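Local coordinates for NAD dependent epimerase/dehydratase family (uncultured archaeon MedDCM-OCT-S05-C57, PDB 5Y1F), which binds nicotinamide-adenine-dinucleotide and probably oxidises L-threonine at its 3-hydroxyl, working as a monomeric dehydrogenase, at residues 114-119 with 168-173; 144-149 with 247-252; 162-167 with 180-185. All coordinates share one frame; numbering follows the deposited sequence.

Contact 1: residues 114-119 with 168-173; sequences NVLKTA and DTYFKE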
loop_
_atom_site.group_PDB
_atom_site.type_symbol
_atom_site.label_atom_id
_atom_site.label_comp_id
_atom_site.label_asym_id
_atom_site.label_seq_id
_atom_site.Cartn_x
_atom_site.Cartn_y
_atom_site.Cartn_z
ATOM N N ASN A 114 -18.074 0.327 -4.722
ATOM C CA ASN A 114 -18.748 -0.869 -4.204
ATOM C C ASN A 114 -18.501 -1.077 -2.717
ATOM O O ASN A 114 -19.406 -1.398 -1.962
ATOM C CB ASN A 114 -18.343 -2.074 -5.019
ATOM C CG ASN A 114 -18.938 -2.083 -6.417
ATOM O OD1 ASN A 114 -19.845 -1.279 -6.724
ATOM N ND2 ASN A 114 -18.457 -2.980 -7.265
ATOM N N VAL A 115 -17.245 -0.861 -2.326
ATOM C CA VAL A 115 -16.873 -1.036 -0.931
ATOM C C VAL A 115 -17.615 0.001 -0.061
ATOM O O VAL A 115 -18.104 -0.343 1.007
ATOM C CB VAL A 115 -15.327 -0.897 -0.770
ATOM C CG1 VAL A 115 -14.957 -0.816 0.686
ATOM C CG2 VAL A 115 -14.651 -2.097 -1.443
ATOM N N LEU A 116 -17.613 1.249 -0.483
ATOM C CA LEU A 116 -18.239 2.312 0.313
ATOM C C LEU A 116 -19.776 2.126 0.381
ATOM O O LEU A 116 -20.360 2.274 1.435
ATOM C CB LEU A 116 -17.903 3.640 -0.298
ATOM C CG LEU A 116 -16.445 4.107 -0.078
ATOM C CD1 LEU A 116 -16.098 5.313 -0.904
ATOM C CD2 LEU A 116 -16.173 4.389 1.371
ATOM N N LYS A 117 -20.394 1.831 -0.760
ATOM C CA LYS A 117 -21.876 1.585 -0.771
ATOM C C LYS A 117 -22.215 0.455 0.175
ATOM O O LYS A 117 -23.201 0.539 0.932
ATOM C CB LYS A 117 -22.351 1.274 -2.170
ATOM C CG LYS A 117 -22.404 2.471 -3.115
ATOM C CD LYS A 117 -22.702 1.972 -4.529
ATOM C CE LYS A 117 -22.881 3.040 -5.596
ATOM N NZ LYS A 117 -22.929 2.356 -6.943
ATOM N N THR A 118 -21.424 -0.603 0.160
ATOM C CA THR A 118 -21.677 -1.739 1.051
ATOM C C THR A 118 -21.493 -1.371 2.513
ATOM O O THR A 118 -22.273 -1.761 3.377
ATOM C CB THR A 118 -20.806 -2.920 0.621
ATOM O OG1 THR A 118 -21.059 -3.230 -0.731
ATOM C CG2 THR A 118 -21.028 -4.133 1.470
ATOM N N ALA A 119 -20.458 -0.569 2.812
ATOM C CA ALA A 119 -20.219 -0.125 4.162
ATOM C C ALA A 119 -21.382 0.678 4.689
ATOM O O ALA A 119 -21.685 0.589 5.859
ATOM C CB ALA A 119 -18.934 0.701 4.249
ATOM N N ASP A 168 -13.939 10.579 1.894
ATOM C CA ASP A 168 -14.245 11.668 2.818
ATOM C C ASP A 168 -15.697 12.123 2.708
ATOM O O ASP A 168 -16.291 12.496 3.715
ATOM C CB ASP A 168 -13.216 12.782 2.698
ATOM C CG ASP A 168 -11.880 12.427 3.346
ATOM O OD1 ASP A 168 -11.751 11.475 4.137
ATOM O OD2 ASP A 168 -10.890 13.159 3.088
ATOM N N THR A 169 -16.292 12.028 1.531
ATOM C CA THR A 169 -17.733 12.241 1.376
ATOM C C THR A 169 -18.519 11.209 2.161
ATOM O O THR A 169 -19.489 11.550 2.850
ATOM C CB THR A 169 -18.138 12.179 -0.071
ATOM O OG1 THR A 169 -17.490 13.233 -0.781
ATOM C CG2 THR A 169 -19.654 12.292 -0.246
ATOM N N TYR A 170 -18.121 9.957 2.140
ATOM C CA TYR A 170 -18.833 8.957 2.916
ATOM C C TYR A 170 -18.695 9.207 4.375
ATOM O O TYR A 170 -19.633 8.934 5.150
ATOM C CB TYR A 170 -18.405 7.545 2.514
ATOM C CG TYR A 170 -19.269 6.986 1.367
ATOM C CD1 TYR A 170 -20.285 6.023 1.625
ATOM C CD2 TYR A 170 -19.188 7.487 0.104
ATOM C CE1 TYR A 170 -21.117 5.586 0.624
ATOM C CE2 TYR A 170 -20.072 7.075 -0.880
ATOM C CZ TYR A 170 -20.980 6.054 -0.616
ATOM O OH TYR A 170 -21.829 5.588 -1.619
ATOM N N PHE A 171 -17.548 9.696 4.833
ATOM C CA PHE A 171 -17.406 10.034 6.199
ATOM C C PHE A 171 -18.321 11.223 6.578
ATOM O O PHE A 171 -19.097 11.127 7.548
ATOM C CB PHE A 171 -15.938 10.366 6.556
ATOM C CG PHE A 171 -15.766 10.897 7.941
ATOM C CD1 PHE A 171 -15.994 10.108 9.011
ATOM C CD2 PHE A 171 -15.465 12.218 8.165
ATOM C CE1 PHE A 171 -15.946 10.595 10.292
ATOM C CE2 PHE A 171 -15.389 12.701 9.447
ATOM C CZ PHE A 171 -15.610 11.896 10.502
ATOM N N LYS A 172 -18.224 12.337 5.854
ATOM C CA LYS A 172 -18.972 13.525 6.255
ATOM C C LYS A 172 -20.455 13.381 6.030
ATOM O O LYS A 172 -21.259 13.851 6.854
ATOM C CB LYS A 172 -18.493 14.731 5.464
ATOM C CG LYS A 172 -17.079 15.128 5.770
ATOM C CD LYS A 172 -16.681 16.359 4.975
ATOM C CE LYS A 172 -16.288 17.509 5.872
ATOM N NZ LYS A 172 -15.167 18.230 5.225
ATOM N N GLU A 173 -20.860 12.893 4.875
ATOM C CA GLU A 173 -22.271 12.877 4.489
ATOM C C GLU A 173 -22.955 11.638 5.013
ATOM O O GLU A 173 -24.146 11.662 5.334
ATOM C CB GLU A 173 -22.428 12.933 2.987
ATOM C CG GLU A 173 -21.975 14.211 2.369
ATOM C CD GLU A 173 -22.274 14.330 0.889
ATOM O OE1 GLU A 173 -22.924 13.429 0.287
ATOM O OE2 GLU A 173 -21.763 15.354 0.355
#
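Leu116 and Tyr170 form a buried helix-to-helix CH-pi contact, joining helix 101-122 to helix 155-174 on the same flank of the central sheet. The tyrosine ring lies almost flat beneath the leucine: CB of Leu116 stands 3.7 Å from the centroid of the Tyr170 ring and only 6° off its normal, so that the methylene is centred over the face. The helix backbone brings CB there, and the first torsion, with CG anti to the carbonyl carbon (chi1 -74°), decides where the branch goes: CD1 of Leu116 comes to 3.9 Å from CD2 of Tyr170, while CD2 of the leucine rests near CB and CG of the tyrosine. The backbone joins in as well, since O of Leu116 approaches CE1 of Tyr170 to 3.5 Å.

Beyond the ring, the phenol oxygen ends against Lys117, with OH of Tyr170 3.5 Å from CG of Lys117. Its polar partner is Lys120, one turn further along, whose NZ is hydrogen-bonded to that OH; the tyrosine thus packs by its face and is anchored at its far end. Leu116 also touches Leu126 of strand 125-131 behind it. Two neighbouring helices packed on the parallel part of the sheet are characteristic of the Rossmann fold; here Tyr170 fills the space between them.

Contact 2: residues 144-149 with 247-252; sequences TPQNVE and LNYHSN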
loop_
_atom_site.group_PDB
_atom_site.type_symbol
_atom_site.label_atom_id
_atom_site.label_comp_id
_atom_site.label_asym_id
_atom_site.label_seq_id
_atom_site.Cartn_x
_atom_site.Cartn_y
_atom_site.Cartn_z
ATOM N N THR A 144 6.598 17.101 1.369
ATOM C CA THR A 144 5.303 17.557 0.901
ATOM C C THR A 144 4.323 17.662 2.027
ATOM O O THR A 144 4.121 16.696 2.753
ATOM C CB THR A 144 4.803 16.594 -0.178
ATOM O OG1 THR A 144 5.847 16.302 -1.107
ATOM C CG2 THR A 144 3.589 17.080 -0.837
ATOM N N PRO A 145 3.641 18.811 2.161
ATOM C CA PRO A 145 2.643 18.932 3.225
ATOM C C PRO A 145 1.383 18.087 3.022
ATOM O O PRO A 145 1.084 17.640 1.920
ATOM C CB PRO A 145 2.313 20.440 3.216
ATOM C CG PRO A 145 3.478 21.111 2.586
ATOM C CD PRO A 145 3.986 20.111 1.574
ATOM N N GLN A 146 0.649 17.880 4.106
ATOM C CA GLN A 146 -0.627 17.169 4.082
ATOM C C GLN A 146 -1.641 17.837 3.150
ATOM O O GLN A 146 -2.344 17.161 2.387
ATOM C CB GLN A 146 -1.131 17.088 5.520
ATOM C CG GLN A 146 -2.490 16.468 5.708
ATOM C CD GLN A 146 -2.544 14.992 5.318
ATOM O OE1 GLN A 146 -3.507 14.529 4.640
ATOM N NE2 GLN A 146 -1.600 14.248 5.763
ATOM N N ASN A 147 -1.718 19.152 3.233
ATOM C CA ASN A 147 -2.725 19.931 2.545
ATOM C C ASN A 147 -2.115 20.804 1.478
ATOM O O ASN A 147 -1.655 21.934 1.706
ATOM C CB ASN A 147 -3.463 20.842 3.537
ATOM C CG ASN A 147 -4.104 20.064 4.647
ATOM O OD1 ASN A 147 -3.659 20.124 5.833
ATOM N ND2 ASN A 147 -5.169 19.407 4.332
ATOM N N VAL A 148 -1.878 20.206 0.342
ATOM C CA VAL A 148 -1.504 20.886 -0.877
ATOM C C VAL A 148 -2.433 20.398 -1.972
ATOM O O VAL A 148 -3.157 19.423 -1.825
ATOM C CB VAL A 148 -0.036 20.648 -1.276
ATOM C CG1 VAL A 148 0.882 21.359 -0.302
ATOM C CG2 VAL A 148 0.263 19.180 -1.425
ATOM N N GLU A 149 -2.438 21.108 -3.072
ATOM C CA GLU A 149 -3.244 20.711 -4.225
ATOM C C GLU A 149 -2.788 19.352 -4.776
ATOM O O GLU A 149 -1.592 19.059 -4.769
ATOM C CB GLU A 149 -3.135 21.747 -5.350
ATOM C CG GLU A 149 -3.829 23.068 -5.056
ATOM C CD GLU A 149 -5.342 22.927 -4.847
ATOM O OE1 GLU A 149 -5.808 22.933 -3.685
ATOM O OE2 GLU A 149 -6.079 22.783 -5.851
ATOM N N LEU A 247 -8.813 11.939 15.356
ATOM C CA LEU A 247 -8.371 12.091 13.949
ATOM C C LEU A 247 -8.811 13.390 13.345
ATOM O O LEU A 247 -9.992 13.703 13.266
ATOM C CB LEU A 247 -8.910 10.916 13.126
ATOM C CG LEU A 247 -8.532 9.523 13.636
ATOM C CD1 LEU A 247 -9.125 8.451 12.730
ATOM C CD2 LEU A 247 -7.035 9.353 13.792
ATOM N N ASN A 248 -7.851 14.148 12.853
ATOM C CA ASN A 248 -8.139 15.322 12.075
ATOM C C ASN A 248 -8.219 15.092 10.575
ATOM O O ASN A 248 -8.616 15.986 9.823
ATOM C CB ASN A 248 -7.152 16.426 12.410
ATOM C CG ASN A 248 -7.325 16.924 13.824
ATOM O OD1 ASN A 248 -8.412 17.412 14.158
ATOM N ND2 ASN A 248 -6.351 16.694 14.691
ATOM N N TYR A 249 -7.772 13.919 10.137
ATOM C CA TYR A 249 -7.856 13.485 8.745
ATOM C C TYR A 249 -8.476 12.088 8.764
ATOM O O TYR A 249 -8.508 11.439 9.785
ATOM C CB TYR A 249 -6.463 13.506 8.113
ATOM C CG TYR A 249 -5.916 14.895 8.088
ATOM C CD1 TYR A 249 -5.214 15.404 9.185
ATOM C CD2 TYR A 249 -6.184 15.762 7.042
ATOM C CE1 TYR A 249 -4.844 16.730 9.238
ATOM C CE2 TYR A 249 -5.806 17.094 7.106
ATOM C CZ TYR A 249 -5.131 17.550 8.209
ATOM O OH TYR A 249 -4.802 18.892 8.210
ATOM N N HIS A 250 -8.965 11.650 7.607
ATOM C CA HIS A 250 -9.715 10.406 7.524
ATOM C C HIS A 250 -9.118 9.491 6.473
ATOM O O HIS A 250 -8.368 8.573 6.824
ATOM C CB HIS A 250 -11.210 10.689 7.378
ATOM C CG HIS A 250 -11.747 11.352 8.592
ATOM N ND1 HIS A 250 -11.670 12.702 8.843
ATOM C CD2 HIS A 250 -12.073 10.766 9.752
ATOM C CE1 HIS A 250 -12.085 12.913 10.091
ATOM N NE2 HIS A 250 -12.287 11.757 10.669
ATOM N N SER A 251 -9.321 9.796 5.196
ATOM C CA SER A 251 -8.934 8.889 4.105
ATOM C C SER A 251 -7.486 8.971 3.666
ATOM O O SER A 251 -7.019 8.136 2.889
ATOM C CB SER A 251 -9.750 9.195 2.853
ATOM O OG SER A 251 -9.383 10.444 2.292
ATOM N N ASN A 252 -6.735 9.950 4.143
ATOM C CA ASN A 252 -5.571 10.396 3.423
ATOM C C ASN A 252 -4.394 10.899 4.246
ATOM O O ASN A 252 -3.695 11.795 3.818
ATOM C CB ASN A 252 -5.995 11.481 2.442
ATOM C CG ASN A 252 -6.582 12.684 3.114
ATOM O OD1 ASN A 252 -6.717 12.761 4.350
ATOM N ND2 ASN A 252 -7.046 13.640 2.266
#
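Two loops of the epimerase/dehydratase fold meet at Gln146 and Tyr249: residues 144-149, which lead from strand 125-131 toward helix 155-174, and residues 247-252, which run into strand 253-254. The contact is a CH-pi one. CG of Gln146 lies over one face of the Tyr249 ring, 3.9 Å from its centroid and 21° off the normal, displaced toward the rim so that CE2 of Tyr249 is its closest atom at 3.7 Å. A first torsion that carries CG of Gln146 away from its own backbone N (chi1 176°) brings this methylene over the ring, and the bend at the next bond turns the amide toward Asn252.

Asn147 meets Tyr249 head-on from its own loop, at the rim of the ring. Its ND2 sits near the ring plane, 3.7 Å from CE2 of Tyr249. A leucine in place of Tyr249 would probably leave the CG methylene of Gln146 without a flat surface to rest on and the amide of Asn147 without the phenol beside it.

Neighbouring groups tie both loops to the rest of the chain. The backbone O of Gln146 accepts a hydrogen bond from NH1 of Arg182, the side-chain amide of Asn252 donates to Glu164, and the side chain of Tyr249 touches Asp299 and Asp303 on helix 298-304. At the outer end of the ring, OD1 of Asn147 stands 2.9 Å from OH of Tyr249.

Contact 3: residues 162-167 with 180-185; sequences KGEELC and GIRYPG. With NAD (nicotinamide-adenine-dinucleotide), chain B.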
loop_
_atom_site.group_PDB
_atom_site.type_symbol
_atom_site.label_atom_id
_atom_site.label_comp_id
_atom_site.label_asym_id
_atom_site.label_seq_id
_atom_site.Cartn_x
_atom_site.Cartn_y
_atom_site.Cartn_z
ATOM N N LYS A 162 -9.537 10.881 -6.489
ATOM C CA LYS A 162 -10.989 10.681 -6.486
ATOM C C LYS A 162 -11.399 9.782 -5.337
ATOM O O LYS A 162 -12.471 9.975 -4.735
ATOM C CB LYS A 162 -11.393 10.098 -7.828
ATOM C CG LYS A 162 -11.161 11.067 -8.967
ATOM C CD LYS A 162 -12.154 12.218 -8.908
ATOM C CE LYS A 162 -12.543 12.783 -10.278
ATOM N NZ LYS A 162 -11.598 13.829 -10.770
ATOM N N GLY A 163 -10.594 8.753 -5.060
ATOM C CA GLY A 163 -10.930 7.859 -3.985
ATOM C C GLY A 163 -10.879 8.532 -2.602
ATOM O O GLY A 163 -11.727 8.300 -1.755
ATOM N N GLU A 164 -9.855 9.356 -2.351
ATOM C CA GLU A 164 -9.789 10.102 -1.100
ATOM C C GLU A 164 -11.056 10.933 -0.937
ATOM O O GLU A 164 -11.636 11.019 0.157
ATOM C CB GLU A 164 -8.594 11.058 -1.092
ATOM C CG GLU A 164 -7.233 10.369 -0.915
ATOM C CD GLU A 164 -6.070 11.330 -0.826
ATOM O OE1 GLU A 164 -4.918 10.851 -0.778
ATOM O OE2 GLU A 164 -6.272 12.551 -0.717
ATOM N N GLU A 165 -11.425 11.595 -2.004
ATOM C CA GLU A 165 -12.585 12.493 -1.934
ATOM C C GLU A 165 -13.854 11.696 -1.705
ATOM O O GLU A 165 -14.732 12.141 -0.920
ATOM C CB GLU A 165 -12.644 13.343 -3.214
ATOM C CG GLU A 165 -11.451 14.302 -3.287
ATOM C CD GLU A 165 -11.236 14.975 -4.630
ATOM O OE1 GLU A 165 -11.794 14.504 -5.629
ATOM O OE2 GLU A 165 -10.392 15.897 -4.682
ATOM N N LEU A 166 -14.030 10.571 -2.380
ATOM C CA LEU A 166 -15.214 9.776 -2.169
ATOM C C LEU A 166 -15.269 9.252 -0.743
ATOM O O LEU A 166 -16.331 9.237 -0.121
ATOM C CB LEU A 166 -15.243 8.642 -3.196
ATOM C CG LEU A 166 -16.571 7.930 -3.375
ATOM C CD1 LEU A 166 -17.690 8.863 -3.779
ATOM C CD2 LEU A 166 -16.451 6.764 -4.343
ATOM N N CYS A 167 -14.141 8.725 -0.232
ATOM C CA CYS A 167 -14.116 8.293 1.143
ATOM C C CYS A 167 -14.510 9.403 2.086
ATOM O O CYS A 167 -15.282 9.184 3.025
ATOM C CB CYS A 167 -12.728 7.745 1.523
ATOM S SG CYS A 167 -12.301 6.165 0.768
ATOM N N GLY A 180 -7.600 5.991 5.964
ATOM C CA GLY A 180 -6.637 5.623 4.956
ATOM C C GLY A 180 -5.326 6.365 5.105
ATOM O O GLY A 180 -5.223 7.376 5.811
ATOM N N ILE A 181 -4.315 5.804 4.453
ATOM C CA ILE A 181 -2.945 6.301 4.475
ATOM C C ILE A 181 -2.501 6.469 3.041
ATOM O O ILE A 181 -2.745 5.567 2.183
ATOM C CB ILE A 181 -2.033 5.318 5.197
ATOM C CG1 ILE A 181 -2.381 5.250 6.686
ATOM C CG2 ILE A 181 -0.571 5.684 5.011
ATOM C CD1 ILE A 181 -1.754 4.091 7.418
ATOM N N ARG A 182 -1.787 7.559 2.775
ATOM C CA ARG A 182 -1.055 7.718 1.498
ATOM C C ARG A 182 0.259 6.943 1.596
ATOM O O ARG A 182 1.282 7.497 1.942
ATOM C CB ARG A 182 -0.773 9.187 1.242
ATOM C CG ARG A 182 -1.993 10.006 0.919
ATOM C CD ARG A 182 -1.732 11.478 1.004
ATOM N NE ARG A 182 -2.889 12.246 0.572
ATOM C CZ ARG A 182 -3.059 13.538 0.821
ATOM N NH1 ARG A 182 -2.159 14.230 1.543
ATOM N NH2 ARG A 182 -4.121 14.157 0.341
ATOM N N TYR A 183 0.242 5.645 1.344
ATOM C CA TYR A 183 1.468 4.900 1.563
ATOM C C TYR A 183 2.545 5.408 0.625
ATOM O O TYR A 183 2.297 5.678 -0.547
ATOM C CB TYR A 183 1.324 3.384 1.318
ATOM C CG TYR A 183 0.396 2.620 2.204
ATOM C CD1 TYR A 183 0.647 2.463 3.554
ATOM C CD2 TYR A 183 -0.636 1.867 1.656
ATOM C CE1 TYR A 183 -0.128 1.592 4.325
ATOM C CE2 TYR A 183 -1.386 0.991 2.423
ATOM C CZ TYR A 183 -1.145 0.884 3.763
ATOM O OH TYR A 183 -1.877 -0.069 4.471
ATOM N N PRO A 184 3.775 5.471 1.125
ATOM C CA PRO A 184 4.958 5.570 0.287
ATOM C C PRO A 184 5.251 4.264 -0.416
ATOM O O PRO A 184 4.477 3.289 -0.314
ATOM C CB PRO A 184 6.018 6.036 1.223
ATOM C CG PRO A 184 5.662 5.406 2.492
ATOM C CD PRO A 184 4.164 5.284 2.526
ATOM N N GLY A 185 6.369 4.180 -1.105
ATOM C CA GLY A 185 6.775 2.909 -1.694
ATOM C C GLY A 185 7.029 1.891 -0.603
ATOM O O GLY A 185 7.782 2.202 0.318
HETATM P PA NAD B . -0.995 -5.546 -5.161
HETATM O O1A NAD B . 0.187 -6.391 -4.651
HETATM O O2A NAD B . -1.110 -5.343 -6.687
HETATM O O5B NAD B . -2.336 -6.255 -4.583
HETATM C C5B NAD B . -3.599 -5.887 -5.096
HETATM C C4B NAD B . -4.451 -7.119 -5.171
HETATM O O4B NAD B . -5.662 -6.644 -5.782
HETATM C C3B NAD B . -3.887 -8.208 -6.069
HETATM O O3B NAD B . -3.752 -9.389 -5.311
HETATM C C2B NAD B . -4.931 -8.338 -7.188
HETATM O O2B NAD B . -5.214 -9.680 -7.624
HETATM C C1B NAD B . -6.158 -7.710 -6.560
HETATM N N9A NAD B . -7.082 -7.216 -7.601
HETATM C C8A NAD B . -6.757 -6.619 -8.764
HETATM N N7A NAD B . -7.844 -6.399 -9.500
HETATM C C5A NAD B . -8.859 -6.909 -8.802
HETATM C C6A NAD B . -10.305 -7.028 -9.028
HETATM N N6A NAD B . -10.876 -6.561 -10.166
HETATM N N1A NAD B . -11.045 -7.570 -8.067
HETATM C C2A NAD B . -10.490 -8.067 -6.975
HETATM N N3A NAD B . -9.191 -7.986 -6.687
HETATM C C4A NAD B . -8.368 -7.426 -7.562
HETATM O O3 NAD B . -1.054 -4.102 -4.474
HETATM P PN NAD B . -0.444 -3.686 -3.040
HETATM O O1N NAD B . -0.641 -4.819 -2.023
HETATM O O2N NAD B . 0.976 -3.191 -3.229
HETATM O O5D NAD B . -1.408 -2.439 -2.677
HETATM C C5D NAD B . -2.550 -2.642 -1.905
HETATM C C4D NAD B . -3.167 -1.251 -1.709
HETATM O O4D NAD B . -2.166 -0.350 -1.161
HETATM C C3D NAD B . -3.676 -0.632 -2.992
HETATM O O3D NAD B . -4.777 0.259 -2.670
HETATM C C2D NAD B . -2.503 0.273 -3.414
HETATM O O2D NAD B . -2.964 1.365 -4.247
HETATM C C1D NAD B . -2.004 0.750 -2.039
HETATM N N1N NAD B . -0.594 1.189 -2.083
HETATM C C2N NAD B . 0.454 0.314 -2.171
HETATM C C3N NAD B . 1.752 0.769 -2.219
HETATM C C7N NAD B . 2.959 -0.162 -2.273
HETATM O O7N NAD B . 4.054 0.322 -2.369
HETATM N N7N NAD B . 2.792 -1.456 -2.168
HETATM C C4N NAD B . 1.993 2.132 -2.172
HETATM C C5N NAD B . 0.926 3.014 -2.130
HETATM C C6N NAD B . -0.360 2.512 -2.081
#
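Glu164 reaches from helix 155-174 to Arg182 on strand 178-187, and its side chain can be followed outward atom by atom. CB points toward the strand; CG lies anti to the carbonyl carbon (chi1 -74°), and the chain runs extended from there, delivering CD to the edge of the guanidinium, in its plane. At the tip the two oxygens divide the work. OE1 takes the NE hydrogen of Arg182 at 2.8 Å in a nearly straight bond (176°), met on the syn side but somewhat out of the carboxylate plane. OE2 uses its syn lone pair to accept from NH2 of Arg182 at 2.9 Å. The result is a side-on, two-pronged salt bridge that fixes the rotation of the guanidinium.

Both buried charges have further partners. OE1 also bonds Ser130 and OE2 is held by Asn252, while NH1 of Arg182 is hydrogen-bonded to the backbone O of Gln146 and to OD1 of Asn254. These neighbours probably stabilise the ionised forms of the pair.

The same strand then continues to the cofactor. CB of Tyr183 lies 3.5 Å from C5N of NAD, its ring presents an edge to the nicotinamide, and O of Pro184 comes to 3.3 Å from C4N of NAD. Helix and strand, consecutive in the chain, thus join through a buried ion pair, one residue before the strand begins to line the nicotinamide pocket of this Rossmann-type dehydrogenase.

Overall arrangement
Helix 155-174 and the loop 247-252 connect the three sites. Contacts 1 and 3 both use that helix, their centres about 13 Å apart, and CD1 of Leu116 packs 3.6 Å from CG of Leu166. Contact 2 sits closer to contact 3, about 9 Å between centres, bridged where Gly180 N probably hydrogen-bonds His250 O at 2.8 Å. It also reaches contact 1, whose centre is about 18 Å away, through a probable hydrogen bond from Ser251 N to Asp168 OD1 and through His250 stacked on Phe171. NAD touches contact 3 directly; the side chains of Asn252 and Leu116 lie about 12 and 13 Å from it, which places contacts 1 and 2 in outer layers around the pocket.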